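Local atomic coordinates of putative glucarate dehydratase (Pseudomonas fluorescens, PDB entry 4IT1), a protein that probably catalyses the magnesium-dependent dehydration of D-glucarate to 5-dehydro-4-deoxy-D-glucarate, as a member of the mandelate racemase/muconate lactonizing enzyme family. Residues A[71-74]-A[75-78]; A[293-296]-A[297-301]; A[99-102]-A[103-107]. All blocks are in the same frame, centred on the assembly; numbering follows the deposited sequence.

Contact 1: A[71-74]-A[75-78]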
ATOM      1  N   TYR A  71     -16.666  15.613  -4.298  1.00 49.67           N
ATOM      2  CA  TYR A  71     -16.744  17.074  -4.232  1.00 54.73           C
ATOM      3  C   TYR A  71     -17.742  17.630  -5.249  1.00 50.01           C
ATOM      4  O   TYR A  71     -17.842  17.124  -6.374  1.00 49.68           O
ATOM      5  CB  TYR A  71     -15.350  17.696  -4.404  1.00 51.10           C
ATOM      6  CG  TYR A  71     -14.377  17.274  -3.322  1.00 43.51           C
ATOM      7  CD1 TYR A  71     -14.543  17.690  -1.998  1.00 48.36           C
ATOM      8  CD2 TYR A  71     -13.296  16.454  -3.622  1.00 42.26           C
ATOM      9  CE1 TYR A  71     -13.651  17.300  -1.005  1.00 46.90           C
ATOM     10  CE2 TYR A  71     -12.404  16.052  -2.639  1.00 44.61           C
ATOM     11  CZ  TYR A  71     -12.582  16.483  -1.336  1.00 45.71           C
ATOM     12  OH  TYR A  71     -11.688  16.080  -0.371  1.00 54.73           O
ATOM     13  N   GLY A  72     -18.478  18.662  -4.839  1.00 54.55           N
ATOM     14  CA  GLY A  72     -19.595  19.181  -5.634  1.00 67.01           C
ATOM     15  C   GLY A  72     -19.409  20.544  -6.277  1.00 73.34           C
ATOM     16  O   GLY A  72     -20.360  21.107  -6.834  1.00 83.61           O
ATOM     17  N   ASP A  73     -18.193  21.079  -6.199  1.00 64.90           N
ATOM     18  CA  ASP A  73     -17.857  22.345  -6.854  1.00 68.46           C
ATOM     19  C   ASP A  73     -17.828  22.145  -8.364  1.00 55.22           C
ATOM     20  O   ASP A  73     -17.549  21.044  -8.850  1.00 51.33           O
ATOM     21  CB  ASP A  73     -16.500  22.859  -6.373  1.00 65.91           C
ATOM     22  CG  ASP A  73     -15.396  21.868  -6.627  1.00 64.57           C
ATOM     23  OD1 ASP A  73     -14.854  21.846  -7.753  1.00 64.55           O
ATOM     24  OD2 ASP A  73     -15.093  21.089  -5.702  1.00 72.81           O
ATOM     25  N   ALA A  74     -18.097  23.222  -9.096  1.00 61.02           N
ATOM     26  CA  ALA A  74     -18.190  23.162 -10.554  1.00 58.43           C
ATOM     27  C   ALA A  74     -17.017  22.450 -11.254  1.00 51.10           C
ATOM     28  O   ALA A  74     -17.260  21.556 -12.060  1.00 65.25           O
ATOM     29  CB  ALA A  74     -18.442  24.550 -11.138  1.00 57.98           C
ATOM     30  N   PRO A  75     -15.750  22.819 -10.944  1.00 65.08           N
ATOM     31  CA  PRO A  75     -14.611  22.185 -11.639  1.00 60.47           C
ATOM     32  C   PRO A  75     -14.447  20.681 -11.373  1.00 69.21           C
ATOM     33  O   PRO A  75     -13.953  19.954 -12.245  1.00 58.17           O
ATOM     34  CB  PRO A  75     -13.397  22.943 -11.091  1.00 61.28           C
ATOM     35  CG  PRO A  75     -13.940  24.249 -10.631  1.00 61.94           C
ATOM     36  CD  PRO A  75     -15.289  23.913 -10.065  1.00 60.79           C
ATOM     37  N   ALA A  76     -14.841  20.229 -10.181  1.00 66.95           N
ATOM     38  CA  ALA A  76     -14.805  18.803  -9.845  1.00 69.06           C
ATOM     39  C   ALA A  76     -15.840  18.033 -10.671  1.00 69.21           C
ATOM     40  O   ALA A  76     -15.502  17.051 -11.346  1.00 64.12           O
ATOM     41  CB  ALA A  76     -15.033  18.594  -8.355  1.00 71.32           C
ATOM     42  N   LEU A  77     -17.088  18.504 -10.630  1.00 64.14           N
ATOM     43  CA  LEU A  77     -18.174  17.965 -11.457  1.00 65.09           C
ATOM     44  C   LEU A  77     -17.747  17.784 -12.906  1.00 60.74           C
ATOM     45  O   LEU A  77     -17.899  16.704 -13.477  1.00 66.02           O
ATOM     46  CB  LEU A  77     -19.397  18.886 -11.404  1.00 65.17           C
ATOM     47  CG  LEU A  77     -20.182  18.952 -10.096  1.00 69.63           C
ATOM     48  CD1 LEU A  77     -21.014  20.220 -10.040  1.00 67.89           C
ATOM     49  CD2 LEU A  77     -21.058  17.720  -9.937  1.00 72.90           C
ATOM     50  N   ALA A  78     -17.206  18.854 -13.482  1.00 63.90           N
ATOM     51  CA  ALA A  78     -16.758  18.877 -14.872  1.00 68.29           C
ATOM     52  C   ALA A  78     -15.803  17.729 -15.169  1.00 66.80           C
ATOM     53  O   ALA A  78     -15.881  17.108 -16.228  1.00 65.36           O
ATOM     54  CB  ALA A  78     -16.099  20.213 -15.186  1.00 73.15           C
TER
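The carboxylate of D73 is the flat group that carries this turn, and A76 lies to one side of its plane. The backbone N-H of A76 comes to OD1 of D73 from above the plane, 39° out of it, with N and OD1 2.9 Å apart. The methyl of A76 is on that same side, CB 3.3 Å from OD1 of D73 and a little farther from OD2. A third neighbour of the same oxygen is the ring of P75, whose CD reaches to 3.1 Å from OD1 of D73; the two side chains cross at about a right angle. This is the N-cap of helix 74-87. What turns the carboxylate back toward the first turn is chi1 of D73, 58°, which tucks CG between the backbone N and the carbonyl carbon.

The backbone takes over from there. L77 N gives a nearly straight bond to D73 O (3.1 Å), and A78 N repeats it to A74 O. On the flank, L77 CD1 rests 3.4 Å from G72 O, and Y71 CB meets A76 CB at 4.1 Å, while the tyrosine ring leads away to H317 and Y318. A74 CB sits tightly against P75 CD, at 3.4 Å. Q425 touches both D73 and P75, and Y71 O accepts from S54 and Q80.

Proline has no N-H to offer at the second helical position, and D73 satisfies the N-H that follows it. An acidic cap at a helix N-terminus is likely to be stabilised in its charged form by the helix dipole.

Contact 2: A[293-296]-A[297-301]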
ATOM      1  N   VAL A 293      -0.451  20.334   5.580  1.00 40.51           N
ATOM      2  CA  VAL A 293       0.919  20.259   5.085  1.00 39.00           C
ATOM      3  C   VAL A 293       1.325  18.867   4.594  1.00 42.66           C
ATOM      4  O   VAL A 293       2.359  18.708   3.949  1.00 43.12           O
ATOM      5  CB  VAL A 293       1.935  20.841   6.079  1.00 40.01           C
ATOM      6  CG1 VAL A 293       1.598  22.294   6.363  1.00 36.28           C
ATOM      7  CG2 VAL A 293       1.974  20.025   7.370  1.00 47.43           C
ATOM      8  N   VAL A 294       0.512  17.859   4.893  1.00 42.63           N
ATOM      9  CA  VAL A 294       0.723  16.526   4.337  1.00 37.83           C
ATOM     10  C   VAL A 294      -0.616  16.054   3.792  1.00 44.64           C
ATOM     11  O   VAL A 294      -1.448  15.517   4.532  1.00 35.92           O
ATOM     12  CB  VAL A 294       1.303  15.523   5.376  1.00 39.44           C
ATOM     13  CG1 VAL A 294       1.414  14.127   4.785  1.00 40.41           C
ATOM     14  CG2 VAL A 294       2.668  15.972   5.860  1.00 41.26           C
ATOM     15  N   THR A 295      -0.821  16.288   2.496  1.00 39.88           N
ATOM     16  CA  THR A 295      -2.083  15.979   1.833  1.00 41.27           C
ATOM     17  C   THR A 295      -1.872  15.090   0.617  1.00 44.20           C
ATOM     18  O   THR A 295      -2.843  14.710  -0.036  1.00 52.00           O
ATOM     19  CB  THR A 295      -2.842  17.251   1.389  1.00 42.28           C
ATOM     20  OG1 THR A 295      -2.073  17.954   0.396  1.00 40.89           O
ATOM     21  CG2 THR A 295      -3.112  18.167   2.569  1.00 35.25           C
ATOM     22  N   ASP A 296      -0.614  14.767   0.310  1.00 39.06           N
ATOM     23  CA  ASP A 296      -0.293  13.833  -0.779  1.00 37.39           C
ATOM     24  C   ASP A 296       1.067  13.193  -0.539  1.00 37.21           C
ATOM     25  O   ASP A 296       1.772  13.556   0.404  1.00 41.47           O
ATOM     26  CB  ASP A 296      -0.372  14.507  -2.171  1.00 39.14           C
ATOM     27  CG  ASP A 296       0.782  15.490  -2.439  1.00 41.38           C
ATOM     28  OD1 ASP A 296       1.953  15.210  -2.094  1.00 41.74           O
ATOM     29  OD2 ASP A 296       0.514  16.546  -3.030  1.00 49.43           O
ATOM     30  N   PHE A 297       1.439  12.248  -1.395  1.00 35.71           N
ATOM     31  CA  PHE A 297       2.629  11.445  -1.155  1.00 39.84           C
ATOM     32  C   PHE A 297       3.956  12.209  -1.213  1.00 45.64           C
ATOM     33  O   PHE A 297       4.897  11.879  -0.488  1.00 45.92           O
ATOM     34  CB  PHE A 297       2.631  10.194  -2.036  1.00 40.17           C
ATOM     35  CG  PHE A 297       1.601   9.178  -1.624  1.00 49.27           C
ATOM     36  CD1 PHE A 297       1.866   8.275  -0.594  1.00 47.11           C
ATOM     37  CD2 PHE A 297       0.353   9.137  -2.245  1.00 49.46           C
ATOM     38  CE1 PHE A 297       0.911   7.346  -0.199  1.00 51.35           C
ATOM     39  CE2 PHE A 297      -0.602   8.202  -1.859  1.00 54.68           C
ATOM     40  CZ  PHE A 297      -0.323   7.306  -0.834  1.00 47.65           C
ATOM     41  N   ASP A 298       4.022  13.242  -2.050  1.00 44.55           N
ATOM     42  CA  ASP A 298       5.223  14.074  -2.137  1.00 44.99           C
ATOM     43  C   ASP A 298       5.390  14.919  -0.884  1.00 37.17           C
ATOM     44  O   ASP A 298       6.491  15.052  -0.361  1.00 39.38           O
ATOM     45  CB  ASP A 298       5.178  14.966  -3.381  1.00 49.06           C
ATOM     46  CG  ASP A 298       5.054  14.170  -4.661  1.00 51.34           C
ATOM     47  OD1 ASP A 298       5.855  13.231  -4.867  1.00 62.39           O
ATOM     48  OD2 ASP A 298       4.152  14.479  -5.464  1.00 71.76           O
ATOM     49  N   GLU A 299       4.287  15.472  -0.398  1.00 38.01           N
ATOM     50  CA  GLU A 299       4.290  16.214   0.861  1.00 42.80           C
ATOM     51  C   GLU A 299       4.714  15.324   2.035  1.00 42.03           C
ATOM     52  O   GLU A 299       5.422  15.785   2.944  1.00 40.69           O
ATOM     53  CB  GLU A 299       2.922  16.857   1.102  1.00 42.45           C
ATOM     54  CG  GLU A 299       2.592  17.958   0.093  1.00 47.61           C
ATOM     55  CD  GLU A 299       1.194  18.545   0.263  1.00 58.10           C
ATOM     56  OE1 GLU A 299       0.789  19.374  -0.585  1.00 57.38           O
ATOM     57  OE2 GLU A 299       0.490  18.181   1.233  1.00 55.39           O
ATOM     58  N   PHE A 300       4.298  14.054   1.999  1.00 42.05           N
ATOM     59  CA  PHE A 300       4.668  13.076   3.028  1.00 40.54           C
ATOM     60  C   PHE A 300       6.194  12.942   3.089  1.00 42.05           C
ATOM     61  O   PHE A 300       6.774  13.031   4.170  1.00 43.01           O
ATOM     62  CB  PHE A 300       3.998  11.720   2.759  1.00 38.51           C
ATOM     63  CG  PHE A 300       4.360  10.633   3.754  1.00 44.35           C
ATOM     64  CD1 PHE A 300       5.545   9.902   3.622  1.00 40.50           C
ATOM     65  CD2 PHE A 300       3.502  10.319   4.808  1.00 43.16           C
ATOM     66  CE1 PHE A 300       5.873   8.907   4.531  1.00 42.15           C
ATOM     67  CE2 PHE A 300       3.821   9.318   5.718  1.00 40.00           C
ATOM     68  CZ  PHE A 300       5.007   8.612   5.579  1.00 43.17           C
ATOM     69  N   ARG A 301       6.820  12.756   1.922  1.00 38.34           N
ATOM     70  CA  ARG A 301       8.277  12.650   1.779  1.00 38.47           C
ATOM     71  C   ARG A 301       8.998  13.876   2.338  1.00 39.51           C
ATOM     72  O   ARG A 301       9.993  13.750   3.056  1.00 40.78           O
ATOM     73  CB  ARG A 301       8.655  12.441   0.289  1.00 40.35           C
ATOM     74  CG  ARG A 301      10.154  12.325  -0.014  1.00 43.00           C
ATOM     75  CD  ARG A 301      10.484  12.212  -1.506  1.00 39.23           C
ATOM     76  NE  ARG A 301      10.130  13.442  -2.224  1.00 57.76           N
ATOM     77  CZ  ARG A 301       9.081  13.594  -3.040  1.00 62.95           C
ATOM     78  NH1 ARG A 301       8.248  12.585  -3.291  1.00 65.52           N
ATOM     79  NH2 ARG A 301       8.861  14.768  -3.621  1.00 59.18           N
TER
HETATM   80  O   HOH W   1       2.689  16.800  -4.886  1.00 58.06           O
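An aspartate N-cap, D296, starts helix 297-306 just after a strand of the enolase-like barrel domain. D296 OD1 accepts from E299 N at 2.9 Å, nearly straight at 172°, and D298 N adds a weak bond to the same oxygen. With CG set between the backbone N and the carbonyl carbon (chi1 72°), the carboxylate folds over the first turn. E299 answers in the other direction, but to the residue before the cap, so this is not a strict capping box: its extended chain carries OE2 to T295, where T295 N (2.6 Å) and T295 OG1 (2.7 Å) both donate to it from the same face of the carboxylate plane.

The gathered acids are partly bridged. Water 1 donates to D296 OD2 and to D298 OD2, and D298 OD1 uses its anti lone pair for a salt bridge to R301 NH1, 2.9 Å away and close to the guanidinium plane. On the apolar side, V294 CG1 packs 3.8 Å from F300 CA.

Around this turn, K127 also bonds T295 OG1. F297 and F300 lean on M331 of helix 322-334, F297 meets W319 of helix 316-319 edge-to-face, and K330 of the second subunit makes a cation-pi contact with F297.

Contact 3: A[99-102]-A[103-107]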
ATOM      1  N   ARG A  99      -7.312   4.360 -13.466  1.00 64.60           N
ATOM      2  CA  ARG A  99      -6.305   5.375 -13.152  1.00 67.33           C
ATOM      3  C   ARG A  99      -5.740   6.022 -14.421  1.00 61.82           C
ATOM      4  O   ARG A  99      -5.688   7.251 -14.516  1.00 60.94           O
ATOM      5  CB  ARG A  99      -5.177   4.799 -12.282  1.00 69.49           C
ATOM      6  CG  ARG A  99      -4.214   5.848 -11.737  1.00 73.37           C
ATOM      7  CD  ARG A  99      -3.236   5.278 -10.714  1.00 86.35           C
ATOM      8  NE  ARG A  99      -3.787   5.249  -9.356  1.00 81.97           N
ATOM      9  CZ  ARG A  99      -3.828   6.295  -8.526  1.00 87.68           C
ATOM     10  NH1 ARG A  99      -3.358   7.479  -8.902  1.00 88.21           N
ATOM     11  NH2 ARG A  99      -4.349   6.158  -7.312  1.00 70.09           N
ATOM     12  N   ARG A 100      -5.333   5.202 -15.391  1.00 54.71           N
ATOM     13  CA  ARG A 100      -4.773   5.716 -16.645  1.00 61.09           C
ATOM     14  C   ARG A 100      -5.762   6.614 -17.386  1.00 70.22           C
ATOM     15  O   ARG A 100      -5.368   7.593 -18.021  1.00 61.19           O
ATOM     16  CB  ARG A 100      -4.314   4.582 -17.555  1.00 59.80           C
ATOM     17  CG  ARG A 100      -2.934   4.026 -17.233  1.00 62.53           C
ATOM     18  CD  ARG A 100      -2.495   3.021 -18.286  1.00 61.04           C
ATOM     19  NE  ARG A 100      -3.591   2.127 -18.661  1.00 74.41           N
ATOM     20  CZ  ARG A 100      -3.708   0.853 -18.288  1.00 79.42           C
ATOM     21  NH1 ARG A 100      -4.757   0.151 -18.688  1.00 90.65           N
ATOM     22  NH2 ARG A 100      -2.786   0.275 -17.529  1.00 78.37           N
ATOM     23  N   ILE A 101      -7.044   6.271 -17.279  1.00 68.91           N
ATOM     24  CA  ILE A 101      -8.131   7.050 -17.869  1.00 68.51           C
ATOM     25  C   ILE A 101      -8.274   8.423 -17.202  1.00 69.18           C
ATOM     26  O   ILE A 101      -8.327   9.442 -17.897  1.00 62.44           O
ATOM     27  CB  ILE A 101      -9.460   6.250 -17.854  1.00 68.45           C
ATOM     28  CG1 ILE A 101      -9.415   5.165 -18.935  1.00 63.78           C
ATOM     29  CG2 ILE A 101     -10.676   7.152 -18.055  1.00 62.68           C
ATOM     30  CD1 ILE A 101     -10.506   4.126 -18.810  1.00 65.89           C
ATOM     31  N   VAL A 102      -8.322   8.444 -15.868  1.00 57.02           N
ATOM     32  CA  VAL A 102      -8.423   9.700 -15.117  1.00 54.22           C
ATOM     33  C   VAL A 102      -7.239  10.627 -15.413  1.00 59.46           C
ATOM     34  O   VAL A 102      -7.411  11.841 -15.507  1.00 67.32           O
ATOM     35  CB  VAL A 102      -8.553   9.465 -13.594  1.00 57.60           C
ATOM     36  CG1 VAL A 102      -8.466  10.781 -12.832  1.00 56.05           C
ATOM     37  CG2 VAL A 102      -9.859   8.758 -13.260  1.00 54.73           C
ATOM     38  N   GLN A 103      -6.051  10.049 -15.583  1.00 60.41           N
ATOM     39  CA  GLN A 103      -4.846  10.823 -15.893  1.00 66.35           C
ATOM     40  C   GLN A 103      -4.915  11.471 -17.279  1.00 65.49           C
ATOM     41  O   GLN A 103      -4.563  12.635 -17.436  1.00 65.11           O
ATOM     42  CB  GLN A 103      -3.584   9.959 -15.770  1.00 59.10           C
ATOM     43  CG  GLN A 103      -3.244   9.558 -14.343  1.00 65.95           C
ATOM     44  CD  GLN A 103      -2.227   8.433 -14.249  1.00 69.23           C
ATOM     45  OE1 GLN A 103      -1.479   8.344 -13.276  1.00 69.99           O
ATOM     46  NE2 GLN A 103      -2.200   7.561 -15.252  1.00 67.19           N
ATOM     47  N   THR A 104      -5.371  10.714 -18.274  1.00 69.14           N
ATOM     48  CA  THR A 104      -5.509  11.214 -19.647  1.00 68.90           C
ATOM     49  C   THR A 104      -6.504  12.370 -19.726  1.00 67.17           C
ATOM     50  O   THR A 104      -6.264  13.369 -20.411  1.00 78.16           O
ATOM     51  CB  THR A 104      -5.935  10.080 -20.596  1.00 65.83           C
ATOM     52  OG1 THR A 104      -4.884   9.116 -20.655  1.00 69.18           O
ATOM     53  CG2 THR A 104      -6.201  10.600 -22.007  1.00 76.18           C
ATOM     54  N   THR A 105      -7.606  12.224 -19.002  1.00 61.50           N
ATOM     55  CA  THR A 105      -8.653  13.224 -18.949  1.00 61.47           C
ATOM     56  C   THR A 105      -8.170  14.531 -18.307  1.00 70.18           C
ATOM     57  O   THR A 105      -8.394  15.612 -18.855  1.00 77.52           O
ATOM     58  CB  THR A 105      -9.877  12.667 -18.204  1.00 57.51           C
ATOM     59  OG1 THR A 105     -10.267  11.428 -18.806  1.00 65.42           O
ATOM     60  CG2 THR A 105     -11.047  13.644 -18.247  1.00 58.10           C
ATOM     61  N   VAL A 106      -7.500  14.421 -17.160  1.00 69.57           N
ATOM     62  CA  VAL A 106      -6.957  15.587 -16.453  1.00 66.25           C
ATOM     63  C   VAL A 106      -5.883  16.299 -17.282  1.00 62.24           C
ATOM     64  O   VAL A 106      -5.818  17.526 -17.288  1.00 54.49           O
ATOM     65  CB  VAL A 106      -6.409  15.211 -15.056  1.00 59.10           C
ATOM     66  CG1 VAL A 106      -5.573  16.340 -14.467  1.00 60.71           C
ATOM     67  CG2 VAL A 106      -7.553  14.864 -14.116  1.00 55.19           C
ATOM     68  N   ALA A 107      -5.060  15.521 -17.987  1.00 58.50           N
ATOM     69  CA  ALA A 107      -4.043  16.065 -18.886  1.00 68.08           C
ATOM     70  C   ALA A 107      -4.649  16.939 -19.992  1.00 73.76           C
ATOM     71  O   ALA A 107      -4.004  17.871 -20.477  1.00 69.04           O
ATOM     72  CB  ALA A 107      -3.213  14.943 -19.487  1.00 65.03           C
TER
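Q103 runs back along helix 95-107 of the N-terminal domain, over R99 and R100 one turn earlier. Q103 CB sits 3.7 Å from R99 O, and its CG comes closer to that carbonyl oxygen, at 3.4 Å. Because CG stands anti to the carbonyl carbon and the chain then extends (chi2 165°), the amide is carried back along the helix. CD stays beside R99 O, OE1 of Q103 lies 4.0 Å from R99 CG, and NE2 of Q103 ends 3.5 Å from R100 CA. These are van der Waals contacts, mostly with the backbone at R99 and R100 and, at R99 CG, with the start of an arginine stem; the charged ends go to other partners, R99 to D324 in a salt bridge and R100 to Q97.

Farther along, two threonines turn their hydroxyls back onto the helix. R100 O accepts from T104 N and T104 OG1, which reach it from opposite faces of its plane. I101 O also takes two donors, T105 OG1 at 2.9 Å from above the carbonyl plane and T105 N at 3.1 Å. The T105 hydroxyl also takes Q86 NE2 of helix 74-87, so a valine here would probably leave that amide without its acceptor and I101 O with one bond fewer. V102 and V106 pack on helix 128-148.

Two successive carbonyls therefore each hold two donors, and the buried T105 hydroxyl is satisfied both within its own helix and by the neighbouring one.

In the fold
Contacts 1 and 3 belong to consecutive helices of the N-terminal domain, with centres about 16 Å apart and nearest atoms about 6 Å apart; Q82, V83 and Q86, farther along the helix that contact 1 starts, touch residues of contact 3. Contact 2 lies in the barrel domain, its centre about 23 Å from that of contact 1 and about 21 Å from that of contact 3. Contacts 1 and 2 both come near the active site: the side chains of Y71 and T295 are about 11 and 9 Å from the magnesium ion, and both touch Y318. Contact 3 stands away from that site, yet R99 reaches D324 on helix 322-334, which also packs against F300.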